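Local coordinates for protein Baccell_00875 (Bacteroides cellulosilyticus DSM 14838, PDB 5NO8) that probably cleaves, as a polysaccharide lyase, the L-rhamnose caps from glucuronic acid in complex arabinogalactan proteins, at residues Cys262-Tyr265 with Val266-Lys269; Val403-Tyr406 with Leu407-Lys410; Gly523-Phe526 with Val527-Leu531; Thr629-Ser632 with Ser633-Lys636. All coordinates share one frame; numbering follows the deposited sequence.

Contact 1: residues Cys262-Tyr265 with Val266-Lys269; sequences CNKY and VFEK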
loop_
_atom_site.group_PDB
_atom_site.type_symbol
_atom_site.label_atom_id
_atom_site.label_comp_id
_atom_site.label_asym_id
_atom_site.label_seq_id
_atom_site.Cartn_x
_atom_site.Cartn_y
_atom_site.Cartn_z
ATOM N N CYS A 262 9.888 -12.520 -9.496
ATOM C CA CYS A 262 9.980 -13.819 -8.831
ATOM C C CYS A 262 8.671 -14.557 -9.031
ATOM O O CYS A 262 7.632 -13.951 -9.229
ATOM C CB CYS A 262 10.227 -13.651 -7.338
ATOM S SG CYS A 262 11.707 -12.677 -6.947
ATOM N N ASN A 263 8.707 -15.883 -8.916
ATOM C CA ASN A 263 7.483 -16.661 -9.033
ATOM C C ASN A 263 6.511 -16.306 -7.903
ATOM O O ASN A 263 5.299 -16.276 -8.118
ATOM C CB ASN A 263 7.769 -18.173 -9.143
ATOM C CG ASN A 263 8.475 -18.734 -7.935
ATOM O OD1 ASN A 263 9.489 -18.204 -7.499
ATOM N ND2 ASN A 263 7.911 -19.785 -7.349
ATOM N N LYS A 264 7.047 -16.052 -6.709
ATOM C CA LYS A 264 6.277 -15.542 -5.577
ATOM C C LYS A 264 7.211 -14.666 -4.788
ATOM O O LYS A 264 8.407 -14.707 -5.034
ATOM C CB LYS A 264 5.863 -16.664 -4.667
ATOM C CG LYS A 264 5.024 -17.702 -5.317
ATOM C CD LYS A 264 4.325 -18.523 -4.265
ATOM C CE LYS A 264 5.126 -19.688 -3.776
ATOM N NZ LYS A 264 4.148 -20.834 -3.634
ATOM N N TYR A 265 6.677 -13.900 -3.847
ATOM C CA TYR A 265 7.517 -13.059 -2.977
ATOM C C TYR A 265 7.530 -13.478 -1.540
ATOM O O TYR A 265 8.338 -12.978 -0.760
ATOM C CB TYR A 265 7.145 -11.571 -3.148
ATOM C CG TYR A 265 7.408 -11.165 -4.548
ATOM C CD1 TYR A 265 8.694 -10.789 -4.964
ATOM C CD2 TYR A 265 6.390 -11.220 -5.516
ATOM C CE1 TYR A 265 8.960 -10.494 -6.294
ATOM C CE2 TYR A 265 6.643 -10.901 -6.844
ATOM C CZ TYR A 265 7.932 -10.523 -7.234
ATOM O OH TYR A 265 8.214 -10.247 -8.547
ATOM N N VAL A 266 6.653 -14.409 -1.173
ATOM C CA VAL A 266 6.673 -15.020 0.137
ATOM C C VAL A 266 6.672 -16.535 -0.083
ATOM O O VAL A 266 5.840 -17.057 -0.835
ATOM C CB VAL A 266 5.463 -14.607 0.997
ATOM C CG1 VAL A 266 5.505 -15.307 2.343
ATOM C CG2 VAL A 266 5.431 -13.095 1.165
ATOM N N PHE A 267 7.630 -17.203 0.546
ATOM C CA PHE A 267 7.871 -18.638 0.402
ATOM C C PHE A 267 7.758 -19.341 1.736
ATOM O O PHE A 267 8.141 -18.778 2.745
ATOM C CB PHE A 267 9.291 -18.851 -0.096
ATOM C CG PHE A 267 9.511 -18.342 -1.464
ATOM C CD1 PHE A 267 9.179 -19.134 -2.559
ATOM C CD2 PHE A 267 9.921 -17.026 -1.674
ATOM C CE1 PHE A 267 9.333 -18.668 -3.845
ATOM C CE2 PHE A 267 10.089 -16.560 -2.972
ATOM C CZ PHE A 267 9.815 -17.383 -4.053
ATOM N N GLU A 268 7.240 -20.578 1.741
ATOM C CA GLU A 268 7.394 -21.473 2.875
ATOM C C GLU A 268 8.748 -22.160 2.799
ATOM O O GLU A 268 9.266 -22.435 1.715
ATOM C CB GLU A 268 6.303 -22.562 2.888
ATOM C CG GLU A 268 4.895 -21.998 2.979
ATOM C CD GLU A 268 3.871 -23.115 3.109
ATOM O OE1 GLU A 268 4.052 -24.159 2.464
ATOM O OE2 GLU A 268 2.902 -22.960 3.863
ATOM N N LYS A 269 9.311 -22.449 3.964
ATOM C CA LYS A 269 10.609 -23.072 4.023
ATOM C C LYS A 269 10.562 -24.381 3.226
ATOM O O LYS A 269 9.613 -25.156 3.361
ATOM C CB LYS A 269 10.994 -23.290 5.472
ATOM C CG LYS A 269 12.414 -23.765 5.659
ATOM C CD LYS A 269 12.783 -23.794 7.136
ATOM C CE LYS A 269 12.281 -25.065 7.787
ATOM N NZ LYS A 269 12.682 -25.014 9.215
#
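Asn263 and Phe267 meet across a short link in which the backbone is helical at Asn263, extended at Lys264, bent again at Tyr265 and extended from Val266 on, with no hydrogen bond across the link. The phenyl ring of Phe267, its CG anti to its own carbonyl carbon and beside the backbone N (chi1 -66°), reaches back under the turn. Its far end meets a backbone carbonyl obliquely: CZ is 3.2 Å from Lys264 O, a buried oxygen with no polar partner in the model. CB of Lys264 lies over one ring face, 4.1 Å from CZ. Asn263 OD1 comes in at the edge, in the plane of the ring and 3.6 Å from CZ, its amide turned 44° against the ring; this oxygen accepts its hydrogen bond from Arg274 N. The weakly positive rim of the ring probably suits it. Were Phe267 an alanine, the turn would probably be left with a gap beneath it, Lys264 CB losing the face it lies over and Asn263 OD1 the edge it meets. The Lys264 chain bends past Val266 O, 4.0 Å from CE, and NZ forms a salt bridge with Glu271. On the preceding side the turn is tied by Cys262 N donating to Tyr265 OH (3.0 Å). The link carries the chain between the two outermost strands of one sheet, a strand order resembling the A to A' crossing of immunoglobulin-like sandwiches: strand 259-262 pairs with strand 272-278, strand 266-268 runs parallel to strand 326-335, and Lys264, Tyr265 and Val266 touch helix 632-644.

Contact 2: residues Val403-Tyr406 with Leu407-Lys410; sequences VKQY and LLTK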
loop_
_atom_site.group_PDB
_atom_site.type_symbol
_atom_site.label_atom_id
_atom_site.label_comp_id
_atom_site.label_asym_id
_atom_site.label_seq_id
_atom_site.Cartn_x
_atom_site.Cartn_y
_atom_site.Cartn_z
ATOM N N VAL A 403 -13.175 -17.110 14.230
ATOM C CA VAL A 403 -14.250 -17.951 13.667
ATOM C C VAL A 403 -13.776 -18.748 12.461
ATOM O O VAL A 403 -14.031 -19.947 12.372
ATOM C CB VAL A 403 -15.496 -17.150 13.212
ATOM C CG1 VAL A 403 -16.509 -18.096 12.574
ATOM C CG2 VAL A 403 -16.108 -16.423 14.374
ATOM N N LYS A 404 -13.118 -18.095 11.502
ATOM C CA LYS A 404 -12.717 -18.791 10.294
ATOM C C LYS A 404 -11.739 -19.914 10.664
ATOM O O LYS A 404 -11.852 -21.015 10.146
ATOM C CB LYS A 404 -12.126 -17.843 9.251
ATOM C CG LYS A 404 -13.183 -16.928 8.667
ATOM C CD LYS A 404 -12.673 -16.140 7.487
ATOM C CE LYS A 404 -13.743 -15.177 7.002
ATOM N NZ LYS A 404 -13.366 -14.630 5.682
ATOM N N GLN A 405 -10.827 -19.633 11.582
ATOM C CA GLN A 405 -9.863 -20.645 12.017
ATOM C C GLN A 405 -10.579 -21.777 12.810
ATOM O O GLN A 405 -10.242 -22.949 12.670
ATOM C CB GLN A 405 -8.743 -20.041 12.856
ATOM C CG GLN A 405 -7.600 -21.015 13.160
ATOM C CD GLN A 405 -6.715 -21.400 11.976
ATOM O OE1 GLN A 405 -6.995 -21.125 10.811
ATOM N NE2 GLN A 405 -5.634 -22.097 12.292
ATOM N N TYR A 406 -11.582 -21.432 13.592
ATOM C CA TYR A 406 -12.418 -22.439 14.228
ATOM C C TYR A 406 -13.085 -23.344 13.208
ATOM O O TYR A 406 -13.123 -24.580 13.376
ATOM C CB TYR A 406 -13.466 -21.783 15.150
ATOM C CG TYR A 406 -14.376 -22.858 15.680
ATOM C CD1 TYR A 406 -13.986 -23.635 16.763
ATOM C CD2 TYR A 406 -15.553 -23.169 15.026
ATOM C CE1 TYR A 406 -14.787 -24.691 17.213
ATOM C CE2 TYR A 406 -16.367 -24.210 15.467
ATOM C CZ TYR A 406 -15.979 -24.962 16.562
ATOM O OH TYR A 406 -16.774 -26.006 16.996
ATOM N N LEU A 407 -13.614 -22.778 12.134
ATOM C CA LEU A 407 -14.319 -23.584 11.143
ATOM C C LEU A 407 -13.389 -24.612 10.475
ATOM O O LEU A 407 -13.855 -25.676 10.042
ATOM C CB LEU A 407 -15.016 -22.710 10.099
ATOM C CG LEU A 407 -16.156 -21.841 10.639
ATOM C CD1 LEU A 407 -16.634 -20.905 9.536
ATOM C CD2 LEU A 407 -17.286 -22.714 11.160
ATOM N N LEU A 408 -12.086 -24.305 10.427
ATOM C CA LEU A 408 -11.089 -25.205 9.870
ATOM C C LEU A 408 -10.605 -26.233 10.860
ATOM O O LEU A 408 -10.457 -27.413 10.515
ATOM C CB LEU A 408 -9.895 -24.388 9.336
ATOM C CG LEU A 408 -10.223 -23.582 8.094
ATOM C CD1 LEU A 408 -9.133 -22.555 7.846
ATOM C CD2 LEU A 408 -10.353 -24.491 6.875
ATOM N N THR A 409 -10.358 -25.793 12.084
ATOM C CA THR A 409 -9.646 -26.572 13.083
ATOM C C THR A 409 -10.520 -27.209 14.140
ATOM O O THR A 409 -10.081 -28.161 14.789
ATOM C CB THR A 409 -8.610 -25.716 13.838
ATOM O OG1 THR A 409 -9.293 -24.726 14.629
ATOM C CG2 THR A 409 -7.659 -25.085 12.877
ATOM N N LYS A 410 -11.715 -26.651 14.350
ATOM C CA LYS A 410 -12.692 -27.079 15.376
ATOM C C LYS A 410 -12.186 -26.983 16.814
ATOM O O LYS A 410 -12.683 -27.674 17.700
ATOM C CB LYS A 410 -13.258 -28.482 15.093
ATOM C CG LYS A 410 -13.576 -28.797 13.639
ATOM C CD LYS A 410 -14.705 -27.974 13.072
ATOM C CE LYS A 410 -14.920 -28.325 11.598
ATOM N NZ LYS A 410 -16.011 -27.515 10.970
HETATM O O HOH W 1 -15.556 -27.307 19.304
#
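Tyr406 and Lys410 close the C-terminal turn of helix 396-409 in the helical domain, where Lys410 leaves the helix with positive phi. Its N still donates to Tyr406 O at 2.7 Å, so the last helical bond is kept as the chain turns away. That turn lays the Lys410 backbone over one face of the Tyr406 ring: CA stands 4.1 Å from the ring centroid in a CH-pi contact. The ring is in place because CG of Tyr406 is anti to the backbone N (chi1 175°), and CD2 also brushes CD2 of Leu407. The Lys410 side chain folds back at chi2 (-66°) and its NZ donates to Leu407 O, 3.0 Å away, which helps satisfy a carbonyl of the final turn. One residue earlier, Gln405 O is gripped twice by Thr409, by its N nearly along the C=O axis and by OG1 at 2.8 Å from above the carbonyl plane. The methyl CG2 of Thr409 then rests against the Gln405 amide, 3.7 Å from NE2. Val403 and Leu407 point the same way, side by side, with CG1 of the first 4.1 Å from CD1 of the second. Around the turn, Val403 and Tyr406 pack on helix 448-465, and Gln405 on helices 338-352 and 412-429. Lys404 instead extends towards the C-terminus of the chain, its NZ donating to Leu694 O and Val685 O. At the edge of the Tyr406 ring and in its plane, water 1 lies 2.9 Å from OH and donates weakly to Lys410 O.

Contact 3: residues Gly523-Phe526 with Val527-Leu531; sequences GDVF and VKNGL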
loop_
_atom_site.group_PDB
_atom_site.type_symbol
_atom_site.label_atom_id
_atom_site.label_comp_id
_atom_site.label_asym_id
_atom_site.label_seq_id
_atom_site.Cartn_x
_atom_site.Cartn_y
_atom_site.Cartn_z
ATOM N N GLY A 523 -26.581 -1.394 -4.366
ATOM C CA GLY A 523 -26.041 -1.657 -5.682
ATOM C C GLY A 523 -26.419 -0.610 -6.724
ATOM O O GLY A 523 -25.577 -0.164 -7.509
ATOM N N ASP A 524 -27.688 -0.204 -6.713
ATOM C CA ASP A 524 -28.153 0.820 -7.651
ATOM C C ASP A 524 -27.509 2.177 -7.355
ATOM O O ASP A 524 -27.112 2.854 -8.287
ATOM C CB ASP A 524 -29.694 0.878 -7.679
ATOM C CG ASP A 524 -30.319 -0.410 -8.211
ATOM O OD1 ASP A 524 -29.616 -1.224 -8.862
ATOM O OD2 ASP A 524 -31.530 -0.626 -7.975
ATOM N N VAL A 525 -27.325 2.533 -6.085
ATOM C CA VAL A 525 -26.607 3.772 -5.739
ATOM C C VAL A 525 -25.162 3.732 -6.256
ATOM O O VAL A 525 -24.704 4.693 -6.876
ATOM C CB VAL A 525 -26.655 4.099 -4.236
ATOM C CG1 VAL A 525 -25.732 5.271 -3.881
ATOM C CG2 VAL A 525 -28.082 4.432 -3.808
ATOM N N PHE A 526 -24.460 2.617 -6.052
ATOM C CA PHE A 526 -23.063 2.525 -6.496
ATOM C C PHE A 526 -22.934 2.610 -8.005
ATOM O O PHE A 526 -22.033 3.257 -8.511
ATOM C CB PHE A 526 -22.387 1.240 -5.989
ATOM C CG PHE A 526 -22.198 1.162 -4.482
ATOM C CD1 PHE A 526 -22.467 2.227 -3.622
ATOM C CD2 PHE A 526 -21.673 -0.013 -3.927
ATOM C CE1 PHE A 526 -22.271 2.102 -2.250
ATOM C CE2 PHE A 526 -21.470 -0.132 -2.559
ATOM C CZ PHE A 526 -21.774 0.916 -1.720
ATOM N N VAL A 527 -23.836 1.950 -8.722
ATOM C CA VAL A 527 -23.867 2.029 -10.177
ATOM C C VAL A 527 -24.131 3.460 -10.678
ATOM O O VAL A 527 -23.509 3.908 -11.653
ATOM C CB VAL A 527 -24.905 1.041 -10.774
ATOM C CG1 VAL A 527 -25.131 1.283 -12.260
ATOM C CG2 VAL A 527 -24.436 -0.395 -10.574
ATOM N N LYS A 528 -25.054 4.156 -10.023
ATOM C CA LYS A 528 -25.379 5.523 -10.413
ATOM C C LYS A 528 -24.222 6.473 -10.086
ATOM O O LYS A 528 -23.963 7.383 -10.844
ATOM C CB LYS A 528 -26.670 5.980 -9.730
ATOM C CG LYS A 528 -27.230 7.312 -10.212
ATOM C CD LYS A 528 -28.360 7.766 -9.296
ATOM C CE LYS A 528 -27.847 8.316 -7.958
ATOM N NZ LYS A 528 -28.569 7.734 -6.782
ATOM N N ASN A 529 -23.525 6.258 -8.971
ATOM C CA ASN A 529 -22.361 7.077 -8.642
ATOM C C ASN A 529 -21.207 6.878 -9.630
ATOM O O ASN A 529 -20.520 7.834 -9.955
ATOM C CB ASN A 529 -21.866 6.798 -7.227
ATOM C CG ASN A 529 -22.801 7.311 -6.161
ATOM O OD1 ASN A 529 -23.724 8.084 -6.443
ATOM N ND2 ASN A 529 -22.552 6.904 -4.910
ATOM N N GLY A 530 -21.000 5.647 -10.103
ATOM C CA GLY A 530 -19.825 5.314 -10.920
ATOM C C GLY A 530 -18.539 5.762 -10.227
ATOM O O GLY A 530 -18.346 5.507 -9.035
ATOM N N LEU A 531 -17.700 6.491 -10.948
ATOM C CA LEU A 531 -16.427 6.964 -10.403
ATOM C C LEU A 531 -16.541 8.239 -9.565
ATOM O O LEU A 531 -15.535 8.712 -9.018
ATOM C CB LEU A 531 -15.414 7.165 -11.532
ATOM C CG LEU A 531 -15.225 5.986 -12.495
ATOM C CD1 LEU A 531 -14.143 6.322 -13.510
ATOM C CD2 LEU A 531 -14.892 4.707 -11.754
HETATM O O HOH W 2 -19.627 3.889 -7.193
#
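The carboxamide of Asn529 lies with one face over the backbone of Val525: Val525 O sits almost squarely beneath the amide carbon, 3.3 Å from CG, and the methyl CG1 of Val525 flanks the same face, 3.7 Å from ND2. Both side chains point the same way. The ND2 end of the amide donates to Tyr490 OH, and Tyr490 in turn stacks on the ring of Phe526, which also meets Phe551 edge-to-face. Asn529 CG is anti to its carbonyl carbon (chi1 -70°), which turns the amide back over the preceding turn. These groups sit in the last two turns of helix 509-529, where the regular bonds run to the end: Val527 N to Gly523 O, Lys528 N to Asp524 O, Asn529 N to Val525 O at 2.9 Å, and finally Gly530 N to Phe526 O at 3.1 Å. Gly530 leaves the helix with positive phi, 52°, a value that favours glycine. Water 2 spans the exit, donating to Phe526 O and to Gly530 O, each 2.8 Å away. On the flank facing helix 562-576, CG2 of Val527 lies 3.3 Å from Gly523 O and the Val527 side chain touches Tyr564, while Asp524 OD1 accepts from Tyr564 OH and forms a salt bridge with Lys563.

Contact 4: residues Thr629-Ser632 with Ser633-Lys636; sequences TGDS and SYQK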
loop_
_atom_site.group_PDB
_atom_site.type_symbol
_atom_site.label_atom_id
_atom_site.label_comp_id
_atom_site.label_asym_id
_atom_site.label_seq_id
_atom_site.Cartn_x
_atom_site.Cartn_y
_atom_site.Cartn_z
ATOM N N THR A 629 -16.332 -14.119 -13.564
ATOM C CA THR A 629 -15.942 -14.186 -14.968
ATOM C C THR A 629 -15.338 -15.517 -15.372
ATOM O O THR A 629 -15.174 -15.771 -16.567
ATOM C CB THR A 629 -14.865 -13.128 -15.255
ATOM O OG1 THR A 629 -13.703 -13.415 -14.459
ATOM C CG2 THR A 629 -15.369 -11.731 -14.949
ATOM N N GLY A 630 -14.929 -16.334 -14.396
ATOM C CA GLY A 630 -14.134 -17.524 -14.667
ATOM C C GLY A 630 -12.688 -17.256 -15.081
ATOM O O GLY A 630 -12.000 -18.168 -15.514
ATOM N N ASP A 631 -12.215 -16.010 -14.932
ATOM C CA ASP A 631 -10.844 -15.650 -15.289
ATOM C C ASP A 631 -9.919 -16.039 -14.126
ATOM O O ASP A 631 -9.758 -15.293 -13.159
ATOM C CB ASP A 631 -10.739 -14.157 -15.595
ATOM C CG ASP A 631 -9.354 -13.755 -16.122
ATOM O OD1 ASP A 631 -8.400 -14.558 -15.998
ATOM O OD2 ASP A 631 -9.217 -12.626 -16.640
ATOM N N SER A 632 -9.294 -17.202 -14.228
ATOM C CA SER A 632 -8.507 -17.721 -13.115
ATOM C C SER A 632 -7.176 -16.980 -12.885
ATOM O O SER A 632 -6.565 -17.152 -11.820
ATOM C CB SER A 632 -8.253 -19.210 -13.296
ATOM O OG SER A 632 -7.390 -19.418 -14.392
ATOM N N SER A 633 -6.741 -16.164 -13.852
ATOM C CA SER A 633 -5.569 -15.302 -13.646
ATOM C C SER A 633 -5.829 -14.376 -12.448
ATOM O O SER A 633 -4.910 -14.051 -11.714
ATOM C CB SER A 633 -5.154 -14.519 -14.919
ATOM O OG SER A 633 -6.047 -13.437 -15.227
ATOM N N TYR A 634 -7.079 -13.959 -12.256
ATOM C CA TYR A 634 -7.442 -13.158 -11.104
ATOM C C TYR A 634 -7.404 -13.886 -9.786
ATOM O O TYR A 634 -7.064 -13.262 -8.777
ATOM C CB TYR A 634 -8.768 -12.427 -11.318
ATOM C CG TYR A 634 -8.546 -11.165 -12.114
ATOM C CD1 TYR A 634 -8.550 -11.181 -13.511
ATOM C CD2 TYR A 634 -8.263 -9.966 -11.470
ATOM C CE1 TYR A 634 -8.308 -10.018 -14.254
ATOM C CE2 TYR A 634 -8.031 -8.803 -12.198
ATOM C CZ TYR A 634 -8.057 -8.841 -13.589
ATOM O OH TYR A 634 -7.826 -7.688 -14.287
ATOM N N GLN A 635 -7.706 -15.190 -9.771
ATOM C CA GLN A 635 -7.524 -15.966 -8.568
ATOM C C GLN A 635 -6.037 -16.059 -8.176
ATOM O O GLN A 635 -5.722 -15.978 -6.985
ATOM C CB GLN A 635 -8.163 -17.366 -8.681
ATOM C CG GLN A 635 -7.963 -18.291 -7.480
ATOM C CD GLN A 635 -8.470 -17.735 -6.172
ATOM O OE1 GLN A 635 -9.366 -16.884 -6.138
ATOM N NE2 GLN A 635 -7.899 -18.206 -5.074
ATOM N N LYS A 636 -5.152 -16.228 -9.149
ATOM C CA LYS A 636 -3.711 -16.261 -8.864
ATOM C C LYS A 636 -3.255 -14.904 -8.325
ATOM O O LYS A 636 -2.432 -14.830 -7.405
ATOM C CB LYS A 636 -2.912 -16.631 -10.101
ATOM C CG LYS A 636 -3.226 -18.015 -10.633
ATOM C CD LYS A 636 -2.883 -19.090 -9.635
ATOM C CE LYS A 636 -2.736 -20.420 -10.350
ATOM N NZ LYS A 636 -2.558 -21.512 -9.352
#
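With CG of Asp631 anti to the backbone N (chi1 -174°) and OG of Ser633 set between its own N and carbonyl carbon (chi1 74°), carboxylate and hydroxyl are brought together. OG donates to Asp631 OD1 at 2.7 Å, and Ser633 N reaches the same oxygen at 3.2 Å; the two donors approach from one face of the carboxylate, both out of its plane. Asp631 is thus the N-cap of helix 632-644, and the positive end of the helix probably favours its negative charge. The first turn adds Tyr634 N to Asp631 O at 3.1 Å, from above the carbonyl plane, and Lys636 N to Ser632 O at 3.2 Å. The other carboxylate oxygen, OD2, stands at the edge of the Tyr634 ring, 3.5 Å from CD1, with the two planes nearly perpendicular (83°). Without the Asp631 carboxylate, as with an alanine here, Ser633 N and OG are likely to lose their shared acceptor and the Tyr634 edge its neighbour. Just upstream, Thr629 OG1 accepts from Asp631 N at 3.0 Å, an ST turn at the end of helix 615-629. Against that helix the Tyr634 ring meets Tyr622 and Tyr625 edge-to-face, and its OH bonds to Glu576 on helix 562-576.

In the fold
Contact 1 belongs to a beta domain and is mostly buried, whereas contacts 2, 3 and 4 lie at helix ends in the helical domain. Contacts 2 and 3 are partly buried C-terminal turns, one leaving through a lysine and the other through a glycine; contact 4, at the surface, is the start of a helix. Aromatic packing marks contact 1, helical main-chain bonds plus a bridging water contacts 2 and 3, with CH-pi added in contact 2, and a carboxylate cap contact 4. Contacts 1 and 4 come closest, with nearest atoms about 8 Å apart, and share helix 632-644, which contact 4 caps and contact 1 touches. Helix 562-576 borders both contact 3 and contact 4.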